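Local atomic coordinates of transcriptional regulator, IclR family (Ruegeria sp. TM1040, PDB entry 3R4K), a protein that probably binds DNA through an N-terminal helix-turn-helix domain and regulates transcription as an IclR-family dimer, with a C-terminal domain presumably sensing small molecules. Residues N34-T37 and V38-M42; S221-P225 and D226-T230. All coordinates share one frame; numbering follows the deposited sequence.

Contacts 1 and 2 are both local, each covering the first turns of a helix, yet they lie on opposite sides of the chain's centre, their own centres about 53 Å apart. Contact 1 (34-42) belongs to the helix-turn-helix domain and is partly buried: V38 and L41 face the domain interior, while A36 and R40 lie on the exposed side. Contact 2 (221-230) sits at the surface of the C-terminal domain, where strand 210-219 gives way to helix 225-245. Main-chain bonds dominate the first, whose N-cap asparagine accepts from a threonine hydroxyl and makes no capping bond; the second has a threonine cap, a proline and a bridging water.

Contact 1 of 2, residues N34-T37 and V38-M42; sequences NKAT and VYRLM
R40 folds its guanidinium back over the preceding turn, laying one face on the carbonyl of A36, whose O stands 3.7 Å above the plane, over its centre. The chain bends at chi3 (-73°), which turns the group back along the helix; NH2 comes to 3.8 Å from A36 CB, and NH1 lies near T37 CA. The guanidinium makes no hydrogen bond to that oxygen, which accepts instead from R40 N. On another side of the helix T37 and L41 run side by side, with T37 CG2 3.9 Å from L41 CD1. T37 carries CG2 anti to its main-chain nitrogen (chi1 -60° for OG1), bringing the methyl alongside the leucine and leaving OG1 to donate to N34 OD1 at 3.0 Å, from above the carbonyl plane of the amide. Four i to i+4 bonds between the segments start the helix and M42 N to V38 O continues them; the first, V38 N to N34 O at 3.1 Å, is nearly straight at 170°. V38 meets L27 and S31 of helix 24-31, L41 packs on helix 4-12 and also on V5 of the second subunit, and Y39 touches Y60. Helix 35-47 is, by its place in the helix-turn-helix, probably the recognition helix. The chemistry is divided: apolar V38 and L41 fix it to its neighbours, while the positive charge of R40 on the exposed side is consistent with an approach to DNA.

Contact 2 of 2, residues S221-P225 and D226-T230; sequences SRMTP and DQKRT
An inverse gamma turn centred on M223 immediately precedes the helix, and the selenomethionine side chain lies against K228 in the first turn, its CG 3.8 Å from K228 CG where the two side chains cross at an angle. With CG anti to the main-chain nitrogen (chi1 -162°) and a bend at chi2, SE also comes near K228 CG, while H197 and H199 of strand 196-204 touch the residue from the sheet. T224 caps the helix: its OG1, set between the backbone N and the carbonyl carbon (chi1 63°), accepts from Q227 N at 3.2 Å, and its main-chain O takes K228 N at 2.9 Å. The same OG1 lies 3.4 Å from Q227 CG. Beyond that methylene the glutamine bends at chi2, and its NE2 donates to a water that in turn donates to R222 O, linking the incoming loop to the helix; NE2 also reaches T94 O. R229 curls over P225, whose O sits 3.1 Å above one face of the guanidinium, toward its rim, with NH1 3.4 Å from P225 CB. Only a weak bond joins R229 N to P225 O. Further along, D226 O accepts from the OG1 of T230 as well as from main-chain N-H groups. Threonine at the N-cap followed by proline in the first turn is a classic helix start, here opening helix 225-245 of the GAF-like C-terminal domain.

Contact 1 of 2, residues N34-T37 and V38-M42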
loop_
_atom_site.group_PDB
_atom_site.type_symbol
_atom_site.label_atom_id
_atom_site.label_comp_id
_atom_site.label_asym_id
_atom_site.label_seq_id
_atom_site.Cartn_x
_atom_site.Cartn_y
_atom_site.Cartn_z
ATOM N N ASN A 34 23.127 -13.136 -19.212
ATOM C CA ASN A 34 22.802 -13.567 -20.585
ATOM C C ASN A 34 21.294 -13.433 -20.811
ATOM O O ASN A 34 20.532 -13.567 -19.862
ATOM C CB ASN A 34 23.230 -15.026 -20.897
ATOM C CG ASN A 34 24.288 -15.646 -20.037
ATOM O OD1 ASN A 34 24.136 -15.809 -18.808
ATOM N ND2 ASN A 34 25.351 -16.087 -20.690
ATOM N N LYS A 35 20.871 -13.208 -22.057
ATOM C CA LYS A 35 19.467 -13.080 -22.460
ATOM C C LYS A 35 18.638 -14.283 -21.984
ATOM O O LYS A 35 17.557 -14.087 -21.414
ATOM C CB LYS A 35 19.357 -12.933 -23.994
ATOM C CG LYS A 35 18.112 -12.203 -24.471
ATOM C CD LYS A 35 17.956 -12.331 -25.991
ATOM C CE LYS A 35 16.874 -11.441 -26.577
ATOM N NZ LYS A 35 17.227 -9.988 -26.591
ATOM N N ALA A 36 19.169 -15.512 -22.178
ATOM C CA ALA A 36 18.541 -16.776 -21.790
ATOM C C ALA A 36 18.336 -16.868 -20.277
ATOM O O ALA A 36 17.297 -17.364 -19.845
ATOM C CB ALA A 36 19.385 -17.940 -22.273
ATOM N N THR A 37 19.312 -16.375 -19.478
ATOM C CA THR A 37 19.216 -16.355 -18.021
ATOM C C THR A 37 18.080 -15.430 -17.608
ATOM O O THR A 37 17.220 -15.833 -16.816
ATOM C CB THR A 37 20.543 -15.933 -17.376
ATOM O OG1 THR A 37 21.564 -16.859 -17.738
ATOM C CG2 THR A 37 20.453 -15.852 -15.848
ATOM N N VAL A 38 18.077 -14.194 -18.163
ATOM C CA VAL A 38 17.082 -13.150 -17.892
ATOM C C VAL A 38 15.694 -13.684 -18.247
ATOM O O VAL A 38 14.794 -13.588 -17.423
ATOM C CB VAL A 38 17.422 -11.803 -18.603
ATOM C CG1 VAL A 38 16.315 -10.771 -18.407
ATOM C CG2 VAL A 38 18.754 -11.238 -18.103
ATOM N N TYR A 39 15.547 -14.313 -19.425
ATOM C CA TYR A 39 14.283 -14.877 -19.875
ATOM C C TYR A 39 13.753 -15.954 -18.910
ATOM O O TYR A 39 12.563 -15.947 -18.592
ATOM C CB TYR A 39 14.405 -15.466 -21.294
ATOM C CG TYR A 39 13.073 -15.958 -21.820
ATOM C CD1 TYR A 39 12.079 -15.061 -22.203
ATOM C CD2 TYR A 39 12.777 -17.322 -21.872
ATOM C CE1 TYR A 39 10.830 -15.506 -22.646
ATOM C CE2 TYR A 39 11.532 -17.778 -22.320
ATOM C CZ TYR A 39 10.563 -16.865 -22.708
ATOM O OH TYR A 39 9.335 -17.302 -23.146
ATOM N N ARG A 40 14.633 -16.868 -18.464
ATOM C CA ARG A 40 14.328 -17.981 -17.562
ATOM C C ARG A 40 13.848 -17.492 -16.193
ATOM O O ARG A 40 12.872 -18.023 -15.655
ATOM C CB ARG A 40 15.572 -18.854 -17.382
ATOM C CG ARG A 40 15.326 -20.335 -17.610
ATOM C CD ARG A 40 16.588 -21.162 -17.391
ATOM N NE ARG A 40 17.587 -21.011 -18.462
ATOM C CZ ARG A 40 18.782 -20.442 -18.309
ATOM N NH1 ARG A 40 19.146 -19.947 -17.128
ATOM N NH2 ARG A 40 19.624 -20.366 -19.332
ATOM N N LEU A 41 14.543 -16.488 -15.645
ATOM C CA LEU A 41 14.265 -15.879 -14.353
ATOM C C LEU A 41 12.982 -15.046 -14.406
ATOM O O LEU A 41 12.182 -15.101 -13.462
ATOM C CB LEU A 41 15.458 -15.003 -13.903
ATOM C CG LEU A 41 16.770 -15.722 -13.555
ATOM C CD1 LEU A 41 17.856 -14.726 -13.181
ATOM C CD2 LEU A 41 16.589 -16.709 -12.421
HETATM N N MSE A 42 12.773 -14.282 -15.507
HETATM C CA MSE A 42 11.565 -13.456 -15.654
HETATM C C MSE A 42 10.310 -14.336 -15.851
HETATM O O MSE A 42 9.228 -13.952 -15.408
HETATM C CB MSE A 42 11.708 -12.432 -16.781
HETATM C CG MSE A 42 12.723 -11.336 -16.473
HETATM SE SE MSE A 42 12.322 -10.245 -14.934
HETATM C CE MSE A 42 11.047 -9.143 -15.789
#

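Contact 2 of 2, residues S221-P225 and D226-T230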
loop_
_atom_site.group_PDB
_atom_site.type_symbol
_atom_site.label_atom_id
_atom_site.label_comp_id
_atom_site.label_asym_id
_atom_site.label_seq_id
_atom_site.Cartn_x
_atom_site.Cartn_y
_atom_site.Cartn_z
ATOM N N SER A 221 19.713 27.701 22.447
ATOM C CA SER A 221 20.882 27.739 23.339
ATOM C C SER A 221 21.862 26.555 23.121
ATOM O O SER A 221 23.035 26.670 23.479
ATOM C CB SER A 221 20.437 27.783 24.805
ATOM O OG SER A 221 19.794 26.596 25.257
ATOM N N ARG A 222 21.384 25.437 22.535
ATOM C CA ARG A 222 22.199 24.245 22.281
ATOM C C ARG A 222 22.589 24.075 20.801
ATOM O O ARG A 222 23.215 23.067 20.438
ATOM C CB ARG A 222 21.459 22.997 22.764
ATOM C CG ARG A 222 21.679 22.739 24.236
ATOM C CD ARG A 222 21.714 21.260 24.570
ATOM N NE ARG A 222 20.461 20.584 24.215
ATOM C CZ ARG A 222 19.430 20.413 25.034
ATOM N NH1 ARG A 222 19.477 20.879 26.280
ATOM N NH2 ARG A 222 18.346 19.770 24.618
HETATM N N MSE A 223 22.224 25.047 19.950
HETATM C CA MSE A 223 22.555 24.986 18.532
HETATM C C MSE A 223 23.984 25.515 18.324
HETATM O O MSE A 223 24.190 26.623 17.821
HETATM C CB MSE A 223 21.523 25.755 17.703
HETATM C CG MSE A 223 21.551 25.366 16.224
HETATM SE SE MSE A 223 21.516 23.431 15.883
HETATM C CE MSE A 223 19.905 23.046 16.734
ATOM N N THR A 224 24.963 24.710 18.759
ATOM C CA THR A 224 26.398 25.001 18.699
ATOM C C THR A 224 26.931 24.757 17.300
ATOM O O THR A 224 26.277 24.039 16.532
ATOM C CB THR A 224 27.182 24.122 19.714
ATOM O OG1 THR A 224 27.051 22.738 19.372
ATOM C CG2 THR A 224 26.790 24.379 21.162
ATOM N N PRO A 225 28.156 25.256 16.969
ATOM C CA PRO A 225 28.736 24.965 15.646
ATOM C C PRO A 225 28.800 23.465 15.344
ATOM O O PRO A 225 28.484 23.061 14.231
ATOM C CB PRO A 225 30.140 25.570 15.745
ATOM C CG PRO A 225 30.011 26.646 16.755
ATOM C CD PRO A 225 29.064 26.109 17.772
ATOM N N ASP A 226 29.149 22.642 16.354
ATOM C CA ASP A 226 29.229 21.188 16.209
ATOM C C ASP A 226 27.866 20.573 15.928
ATOM O O ASP A 226 27.780 19.719 15.049
ATOM C CB ASP A 226 29.864 20.530 17.446
ATOM C CG ASP A 226 30.925 19.508 17.060
ATOM O OD1 ASP A 226 30.608 18.593 16.259
ATOM O OD2 ASP A 226 32.092 19.635 17.546
ATOM N N GLN A 227 26.802 21.022 16.639
ATOM C CA GLN A 227 25.433 20.534 16.436
ATOM C C GLN A 227 24.899 20.949 15.051
ATOM O O GLN A 227 24.255 20.133 14.382
ATOM C CB GLN A 227 24.486 21.010 17.546
ATOM C CG GLN A 227 24.697 20.304 18.874
ATOM C CD GLN A 227 24.326 18.833 18.843
ATOM O OE1 GLN A 227 25.175 17.955 18.708
ATOM N NE2 GLN A 227 23.049 18.520 18.998
ATOM N N LYS A 228 25.210 22.183 14.603
ATOM C CA LYS A 228 24.803 22.699 13.298
ATOM C C LYS A 228 25.378 21.851 12.168
ATOM O O LYS A 228 24.791 21.782 11.093
ATOM C CB LYS A 228 25.267 24.148 13.127
ATOM C CG LYS A 228 24.364 25.193 13.748
ATOM C CD LYS A 228 24.952 26.580 13.540
ATOM C CE LYS A 228 24.149 27.665 14.186
ATOM N NZ LYS A 228 24.838 28.978 14.076
ATOM N N ARG A 229 26.502 21.177 12.413
ATOM C CA ARG A 229 27.141 20.374 11.391
ATOM C C ARG A 229 26.884 18.857 11.556
ATOM O O ARG A 229 27.038 18.121 10.580
ATOM C CB ARG A 229 28.634 20.695 11.356
ATOM C CG ARG A 229 28.930 22.010 10.599
ATOM C CD ARG A 229 29.880 22.990 11.295
ATOM N NE ARG A 229 30.890 22.341 12.139
ATOM C CZ ARG A 229 31.728 22.985 12.941
ATOM N NH1 ARG A 229 31.704 24.310 13.015
ATOM N NH2 ARG A 229 32.603 22.311 13.673
ATOM N N THR A 230 26.497 18.399 12.752
ATOM C CA THR A 230 26.198 16.988 13.032
ATOM C C THR A 230 24.717 16.636 12.790
ATOM O O THR A 230 24.435 15.504 12.372
ATOM C CB THR A 230 26.596 16.673 14.492
ATOM O OG1 THR A 230 28.002 16.842 14.642
ATOM C CG2 THR A 230 26.127 15.295 15.009
HETATM O O HOH W 1 21.447 20.846 19.266
#